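Local coordinates for possible membrane-associated serine protease (Mycobacterium tuberculosis H37Rv, PDB 3LT3), which is a serine protease probably needed for resistance to acid and oxidative stress, the crystallised part being its trypsin-like protease domain in an inactivated form, at residues V83-L88 against A198-K203; V25-L30 against H55-S60. The protein carries 1 engineered substitution. All coordinates share one frame; numbering follows the deposited sequence.

Both contacts concern the N-terminal beta-barrel of the chymotrypsin-like fold, and each holds one predicted triad residue. Contact 1 carries Asp84 and packs the C-terminal helix 194-207 on that barrel. Contact 2 carries His55 and ties the short helix 54-57 to strand 24-29. Their centres are 15 Å apart. They meet at the triad, where Asp84 OD2 lies 3.8 Å from His55 NE2, which is packing distance in this inactive form. Inside the barrel Leu88 CD1 touches Ile27 CD1 at 3.9 Å. The third triad position, Ala163, is the engineered replacement of the serine. The side chain of Ala163 is about 9 Å from that of Asp84. The side chain of Val56 is about 5 Å from that of Ala163.

Contact 1 of 2, residues V83-L88 against A198-K203; sequences VDVAIL and AGQLAK
Strand 85-88 and helix 198-203 cross at -61°, with their axes 9.0 Å apart at closest approach, and the nearest CA atoms are those of Val83 and Gln200, 5.9 Å apart. This is the C-terminal helix of the chymotrypsin fold lying against the N-terminal barrel, at the loop that brings in the predicted triad aspartate. Gln200 reaches farthest across. Its CG is anti to the carbonyl carbon (chi1 -77°) and the chain beyond is extended, which carries the amide group up to the backbone of Asp84 and Val85. The plane of the amide is turned 43° from the Asp84 carboxylate. Asp84 OD1 forms a salt bridge with Arg149 NE. Val83 and Gln200 run alongside one another, pointing opposite ways, with Val83 CG1 3.7 Å from Gln200 CB. The other branch, Val83 CG2, meets Lys203 CB at 4.2 Å, and beyond CB the lysine turns from the strand. Leu192 of strand 188-193 packs on Asp84, Val85 and Gln200, joining the second barrel to this seam. Farther along the strand the contact is purely apolar. Leu201 lies roughly perpendicular to the side chains of Val85 and Ile87, touching both with one methyl. Leu201 CD2 is 3.8 Å from Val85 CG2 and 3.6 Å from Ile87 CD1.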
ATOM      1  N   VAL A  83       6.977   7.968  -9.371  1.00 31.66           N
ATOM      2  CA  VAL A  83       6.871   7.268  -8.088  1.00 29.23           C
ATOM      3  C   VAL A  83       5.481   6.628  -7.942  1.00 27.45           C
ATOM      4  O   VAL A  83       4.478   7.213  -8.356  1.00 27.66           O
ATOM      5  CB  VAL A  83       7.167   8.253  -6.916  1.00 28.86           C
ATOM      6  CG1 VAL A  83       6.856   7.640  -5.575  1.00 27.52           C
ATOM      7  CG2 VAL A  83       8.625   8.706  -6.949  1.00 30.51           C
ATOM      8  N   ASP A  84       5.434   5.427  -7.365  1.00 25.74           N
ATOM      9  CA  ASP A  84       4.178   4.692  -7.156  1.00 24.13           C
ATOM     10  C   ASP A  84       3.363   5.195  -5.960  1.00 22.29           C
ATOM     11  O   ASP A  84       2.143   5.016  -5.920  1.00 21.78           O
ATOM     12  CB  ASP A  84       4.447   3.191  -6.979  1.00 23.88           C
ATOM     13  CG  ASP A  84       5.037   2.540  -8.220  1.00 26.09           C
ATOM     14  OD1 ASP A  84       6.230   2.172  -8.180  1.00 27.52           O
ATOM     15  OD2 ASP A  84       4.311   2.388  -9.228  1.00 27.35           O
ATOM     16  N   VAL A  85       4.035   5.797  -4.981  1.00 21.21           N
ATOM     17  CA  VAL A  85       3.375   6.234  -3.746  1.00 19.66           C
ATOM     18  C   VAL A  85       3.182   7.754  -3.682  1.00 19.86           C
ATOM     19  O   VAL A  85       3.916   8.508  -4.322  1.00 21.00           O
ATOM     20  CB  VAL A  85       4.103   5.714  -2.465  1.00 18.95           C
ATOM     21  CG1 VAL A  85       4.202   4.190  -2.476  1.00 18.64           C
ATOM     22  CG2 VAL A  85       5.493   6.333  -2.316  1.00 20.02           C
ATOM     23  N   ALA A  86       2.180   8.189  -2.916  1.00 18.89           N
ATOM     24  CA  ALA A  86       1.907   9.612  -2.703  1.00 19.21           C
ATOM     25  C   ALA A  86       1.591   9.899  -1.237  1.00 18.46           C
ATOM     26  O   ALA A  86       1.084   9.028  -0.524  1.00 17.67           O
ATOM     27  CB  ALA A  86       0.770  10.079  -3.596  1.00 19.71           C
ATOM     28  N   ILE A  87       1.896  11.117  -0.796  1.00 18.87           N
ATOM     29  CA  ILE A  87       1.609  11.551   0.574  1.00 18.49           C
ATOM     30  C   ILE A  87       0.429  12.514   0.603  1.00 19.05           C
ATOM     31  O   ILE A  87       0.378  13.477  -0.167  1.00 19.96           O
ATOM     32  CB  ILE A  87       2.844  12.221   1.258  1.00 19.29           C
ATOM     33  CG1 ILE A  87       4.059  11.284   1.264  1.00 18.91           C
ATOM     34  CG2 ILE A  87       2.512  12.707   2.680  1.00 19.39           C
ATOM     35  CD1 ILE A  87       3.848   9.968   1.992  1.00 17.58           C
ATOM     36  N   LEU A  88      -0.516  12.239   1.498  1.00 18.53           N
ATOM     37  CA  LEU A  88      -1.647  13.123   1.742  1.00 19.25           C
ATOM     38  C   LEU A  88      -1.486  13.805   3.093  1.00 19.91           C
ATOM     39  O   LEU A  88      -1.104  13.167   4.076  1.00 19.32           O
ATOM     40  CB  LEU A  88      -2.969  12.345   1.710  1.00 18.96           C
ATOM     41  CG  LEU A  88      -3.316  11.497   0.482  1.00 18.52           C
ATOM     42  CD1 LEU A  88      -4.585  10.695   0.735  1.00 18.96           C
ATOM     43  CD2 LEU A  88      -3.470  12.349  -0.765  1.00 19.79           C
ATOM     44  N   ALA A 198      10.808   3.283   0.810  1.00 20.07           N
ATOM     45  CA  ALA A 198      11.790   4.233   1.340  1.00 21.44           C
ATOM     46  C   ALA A 198      12.516   4.969   0.215  1.00 22.68           C
ATOM     47  O   ALA A 198      12.650   6.191   0.255  1.00 23.35           O
ATOM     48  CB  ALA A 198      12.786   3.523   2.250  1.00 22.61           C
ATOM     49  N   GLY A 199      12.967   4.217  -0.789  1.00 23.16           N
ATOM     50  CA  GLY A 199      13.628   4.788  -1.961  1.00 24.58           C
ATOM     51  C   GLY A 199      12.734   5.731  -2.748  1.00 23.98           C
ATOM     52  O   GLY A 199      13.190   6.765  -3.230  1.00 25.24           O
ATOM     53  N   GLN A 200      11.458   5.370  -2.874  1.00 22.18           N
ATOM     54  CA  GLN A 200      10.475   6.204  -3.567  1.00 21.96           C
ATOM     55  C   GLN A 200      10.114   7.466  -2.781  1.00 21.83           C
ATOM     56  O   GLN A 200      10.043   8.554  -3.358  1.00 22.74           O
ATOM     57  CB  GLN A 200       9.218   5.397  -3.903  1.00 20.46           C
ATOM     58  CG  GLN A 200       9.394   4.471  -5.104  1.00 21.24           C
ATOM     59  CD  GLN A 200       8.129   3.711  -5.466  1.00 20.82           C
ATOM     60  OE1 GLN A 200       8.188   2.657  -6.102  1.00 21.17           O
ATOM     61  NE2 GLN A 200       6.980   4.240  -5.061  1.00 19.29           N
ATOM     62  N   LEU A 201       9.892   7.318  -1.474  1.00 21.11           N
ATOM     63  CA  LEU A 201       9.676   8.465  -0.584  1.00 21.58           C
ATOM     64  C   LEU A 201      10.913   9.363  -0.508  1.00 23.85           C
ATOM     65  O   LEU A 201      10.799  10.564  -0.257  1.00 24.56           O
ATOM     66  CB  LEU A 201       9.286   8.009   0.829  1.00 20.51           C
ATOM     67  CG  LEU A 201       7.919   7.359   1.079  1.00 19.04           C
ATOM     68  CD1 LEU A 201       7.787   6.958   2.540  1.00 18.53           C
ATOM     69  CD2 LEU A 201       6.792   8.288   0.684  1.00 18.73           C
ATOM     70  N   ALA A 202      12.086   8.768  -0.719  1.00 25.47           N
ATOM     71  CA  ALA A 202      13.349   9.505  -0.746  1.00 28.38           C
ATOM     72  C   ALA A 202      13.434  10.445  -1.950  1.00 30.07           C
ATOM     73  O   ALA A 202      13.917  11.570  -1.822  1.00 31.66           O
ATOM     74  CB  ALA A 202      14.529   8.547  -0.732  1.00 29.47           C
ATOM     75  N   LYS A 203      12.964   9.976  -3.109  1.00 30.27           N
ATOM     76  CA  LYS A 203      12.875  10.805  -4.318  1.00 32.15           C
ATOM     77  C   LYS A 203      12.005  12.036  -4.085  1.00 32.22           C
ATOM     78  O   LYS A 203      12.339  13.131  -4.532  1.00 33.93           O
ATOM     79  CB  LYS A 203      12.322  10.002  -5.500  1.00 31.58           C
ATOM     80  CG  LYS A 203      13.377   9.448  -6.447  1.00 34.14           C
ATOM     81  CD  LYS A 203      13.736   8.012  -6.115  1.00 34.73           C
ATOM     82  CE  LYS A 203      14.825   7.485  -7.038  1.00 37.48           C
ATOM     83  NZ  LYS A 203      15.230   6.098  -6.673  1.00 37.66           N
TER

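Contact 2 of 2, residues V25-L30 against H55-S60; sequences VKIRSL and HVVAGS
This is a buried strand-to-helix contact at one end of the N-terminal barrel, with one side-chain-to-backbone hydrogen bond beside a small apolar patch. Ser29 OG donates to Val56 O at 2.7 Å. The C=O...donor angle is 135°, and the hydroxyl sits above the carbonyl plane, 40° out of it. A chi1 of 67° sets OG between the backbone N and the carbonyl carbon and directs it at the helix. The bond ties strand 24-29 to the backbone just after His55, the predicted proton acceptor. On the barrel side, Ile27 CG2 lies 3.9 Å from Val57 CG1, and the two side chains meet at a slant. Ile27 CG2 also comes within 4.3 Å of Val56 CG1. Thr52 of strand 49-53 touches both Ile27 and Val57. In the chymotrypsin fold the triad histidine lies on such a short helix after the third barrel strand, and here a type II beta turn from Val57 to Ser60 follows it. Ser60 N bonds back to Val57 O at 3.0 Å, and Gly59 takes a positive phi. The turn returns Ser60 to the strand end. With its OG anti to the backbone N, Ser60 places that oxygen 3.4 Å from Ser29 CB. Ser60 OG also lies 3.2 Å from Leu30 N and receives a weak hydrogen bond from Asn62 N.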
ATOM      1  N   VAL A  25      -6.771   3.534   6.142  1.00 15.86           N
ATOM      2  CA  VAL A  25      -7.852   4.432   5.740  1.00 16.94           C
ATOM      3  C   VAL A  25      -8.298   4.216   4.293  1.00 17.55           C
ATOM      4  O   VAL A  25      -7.522   3.765   3.447  1.00 16.52           O
ATOM      5  CB  VAL A  25      -7.469   5.926   5.961  1.00 17.18           C
ATOM      6  CG1 VAL A  25      -7.152   6.193   7.436  1.00 17.63           C
ATOM      7  CG2 VAL A  25      -6.288   6.336   5.079  1.00 15.70           C
ATOM      8  N   LYS A  26      -9.565   4.526   4.031  1.00 19.30           N
ATOM      9  CA  LYS A  26     -10.107   4.502   2.681  1.00 20.68           C
ATOM     10  C   LYS A  26      -9.924   5.874   2.042  1.00 21.45           C
ATOM     11  O   LYS A  26     -10.083   6.904   2.704  1.00 22.00           O
ATOM     12  CB  LYS A  26     -11.586   4.109   2.701  1.00 22.12           C
ATOM     13  CG  LYS A  26     -12.211   3.913   1.321  1.00 23.52           C
ATOM     14  CD  LYS A  26     -13.533   3.149   1.389  1.00 25.87           C
ATOM     15  CE  LYS A  26     -14.638   3.967   2.038  1.00 28.06           C
ATOM     16  NZ  LYS A  26     -15.948   3.249   2.009  1.00 30.66           N
ATOM     17  N   ILE A  27      -9.585   5.879   0.757  1.00 22.08           N
ATOM     18  CA  ILE A  27      -9.383   7.121   0.016  1.00 23.49           C
ATOM     19  C   ILE A  27     -10.315   7.212  -1.191  1.00 25.65           C
ATOM     20  O   ILE A  27     -10.400   6.284  -1.998  1.00 25.91           O
ATOM     21  CB  ILE A  27      -7.901   7.294  -0.387  1.00 22.27           C
ATOM     22  CG1 ILE A  27      -7.081   7.647   0.855  1.00 21.60           C
ATOM     23  CG2 ILE A  27      -7.730   8.381  -1.451  1.00 23.26           C
ATOM     24  CD1 ILE A  27      -5.759   6.986   0.917  1.00 21.12           C
ATOM     25  N   ARG A  28     -11.027   8.332  -1.278  1.00 27.74           N
ATOM     26  CA  ARG A  28     -11.854   8.660  -2.427  1.00 30.41           C
ATOM     27  C   ARG A  28     -11.356   9.962  -3.050  1.00 31.06           C
ATOM     28  O   ARG A  28     -11.223  10.976  -2.359  1.00 31.05           O
ATOM     29  CB  ARG A  28     -13.321   8.804  -2.013  1.00 32.52           C
ATOM     30  CG  ARG A  28     -14.015   7.494  -1.680  1.00 34.15           C
ATOM     31  CD  ARG A  28     -15.525   7.677  -1.623  1.00 39.01           C
ATOM     32  NE  ARG A  28     -16.225   6.397  -1.533  1.00 41.83           N
ATOM     33  CZ  ARG A  28     -16.688   5.861  -0.406  1.00 43.10           C
ATOM     34  NH1 ARG A  28     -16.540   6.487   0.756  1.00 43.14           N
ATOM     35  NH2 ARG A  28     -17.308   4.689  -0.441  1.00 44.62           N
ATOM     36  N   SER A  29     -11.071   9.927  -4.349  1.00 32.01           N
ATOM     37  CA  SER A  29     -10.608  11.117  -5.062  1.00 33.32           C
ATOM     38  C   SER A  29     -11.417  11.387  -6.327  1.00 35.86           C
ATOM     39  O   SER A  29     -11.898  10.458  -6.982  1.00 36.66           O
ATOM     40  CB  SER A  29      -9.116  11.015  -5.390  1.00 31.80           C
ATOM     41  OG  SER A  29      -8.864   9.983  -6.327  1.00 32.59           O
ATOM     42  N   LEU A  30     -11.557  12.669  -6.659  1.00 37.58           N
ATOM     43  CA  LEU A  30     -12.292  13.098  -7.843  1.00 40.46           C
ATOM     44  C   LEU A  30     -11.378  13.831  -8.820  1.00 41.04           C
ATOM     45  O   LEU A  30     -11.172  13.377  -9.948  1.00 42.00           O
ATOM     46  CB  LEU A  30     -13.467  13.998  -7.450  1.00 42.58           C
ATOM     47  CG  LEU A  30     -14.655  13.349  -6.731  1.00 43.47           C
ATOM     48  CD1 LEU A  30     -15.397  14.379  -5.896  1.00 45.09           C
ATOM     49  CD2 LEU A  30     -15.600  12.665  -7.714  1.00 45.91           C
ATOM     50  N   HIS A  55      -1.326   6.679  -8.287  1.00 27.25           N
ATOM     51  CA  HIS A  55      -2.241   6.593  -9.428  1.00 29.58           C
ATOM     52  C   HIS A  55      -3.701   6.863  -9.050  1.00 30.05           C
ATOM     53  O   HIS A  55      -4.478   7.332  -9.879  1.00 31.85           O
ATOM     54  CB  HIS A  55      -2.107   5.240 -10.133  1.00 30.19           C
ATOM     55  CG  HIS A  55      -0.712   4.928 -10.577  1.00 31.20           C
ATOM     56  ND1 HIS A  55      -0.146   5.495 -11.698  1.00 33.42           N
ATOM     57  CD2 HIS A  55       0.233   4.117 -10.046  1.00 30.86           C
ATOM     58  CE1 HIS A  55       1.088   5.045 -11.840  1.00 33.85           C
ATOM     59  NE2 HIS A  55       1.343   4.207 -10.851  1.00 32.17           N
ATOM     60  N   VAL A  56      -4.057   6.567  -7.802  1.00 29.05           N
ATOM     61  CA  VAL A  56      -5.406   6.821  -7.283  1.00 29.77           C
ATOM     62  C   VAL A  56      -5.690   8.324  -7.160  1.00 30.63           C
ATOM     63  O   VAL A  56      -6.764   8.792  -7.543  1.00 32.20           O
ATOM     64  CB  VAL A  56      -5.634   6.121  -5.911  1.00 28.37           C
ATOM     65  CG1 VAL A  56      -6.977   6.519  -5.301  1.00 29.24           C
ATOM     66  CG2 VAL A  56      -5.550   4.606  -6.057  1.00 28.15           C
ATOM     67  N   VAL A  57      -4.713   9.070  -6.644  1.00 29.97           N
ATOM     68  CA  VAL A  57      -4.887  10.499  -6.351  1.00 30.82           C
ATOM     69  C   VAL A  57      -4.249  11.431  -7.392  1.00 32.38           C
ATOM     70  O   VAL A  57      -4.224  12.652  -7.205  1.00 33.02           O
ATOM     71  CB  VAL A  57      -4.361  10.861  -4.928  1.00 29.50           C
ATOM     72  CG1 VAL A  57      -5.146  10.116  -3.854  1.00 28.45           C
ATOM     73  CG2 VAL A  57      -2.864  10.577  -4.801  1.00 28.46           C
ATOM     74  N   ALA A  58      -3.750  10.849  -8.484  1.00 33.24           N
ATOM     75  CA  ALA A  58      -3.022  11.584  -9.526  1.00 35.03           C
ATOM     76  C   ALA A  58      -3.770  12.811 -10.046  1.00 37.22           C
ATOM     77  O   ALA A  58      -4.766  12.690 -10.765  1.00 38.68           O
ATOM     78  CB  ALA A  58      -2.660  10.649 -10.681  1.00 35.77           C
ATOM     79  N   GLY A  59      -3.277  13.988  -9.663  1.00 37.82           N
ATOM     80  CA  GLY A  59      -3.827  15.267 -10.117  1.00 40.09           C
ATOM     81  C   GLY A  59      -5.218  15.586  -9.599  1.00 40.68           C
ATOM     82  O   GLY A  59      -5.991  16.277 -10.270  1.00 42.83           O
ATOM     83  N   SER A  60      -5.533  15.093  -8.404  1.00 39.01           N
ATOM     84  CA  SER A  60      -6.849  15.301  -7.805  1.00 39.60           C
ATOM     85  C   SER A  60      -6.838  16.435  -6.785  1.00 39.64           C
ATOM     86  O   SER A  60      -5.917  16.545  -5.972  1.00 38.38           O
ATOM     87  CB  SER A  60      -7.358  14.013  -7.153  1.00 38.18           C
ATOM     88  OG  SER A  60      -8.680  14.175  -6.668  1.00 39.43           O
TER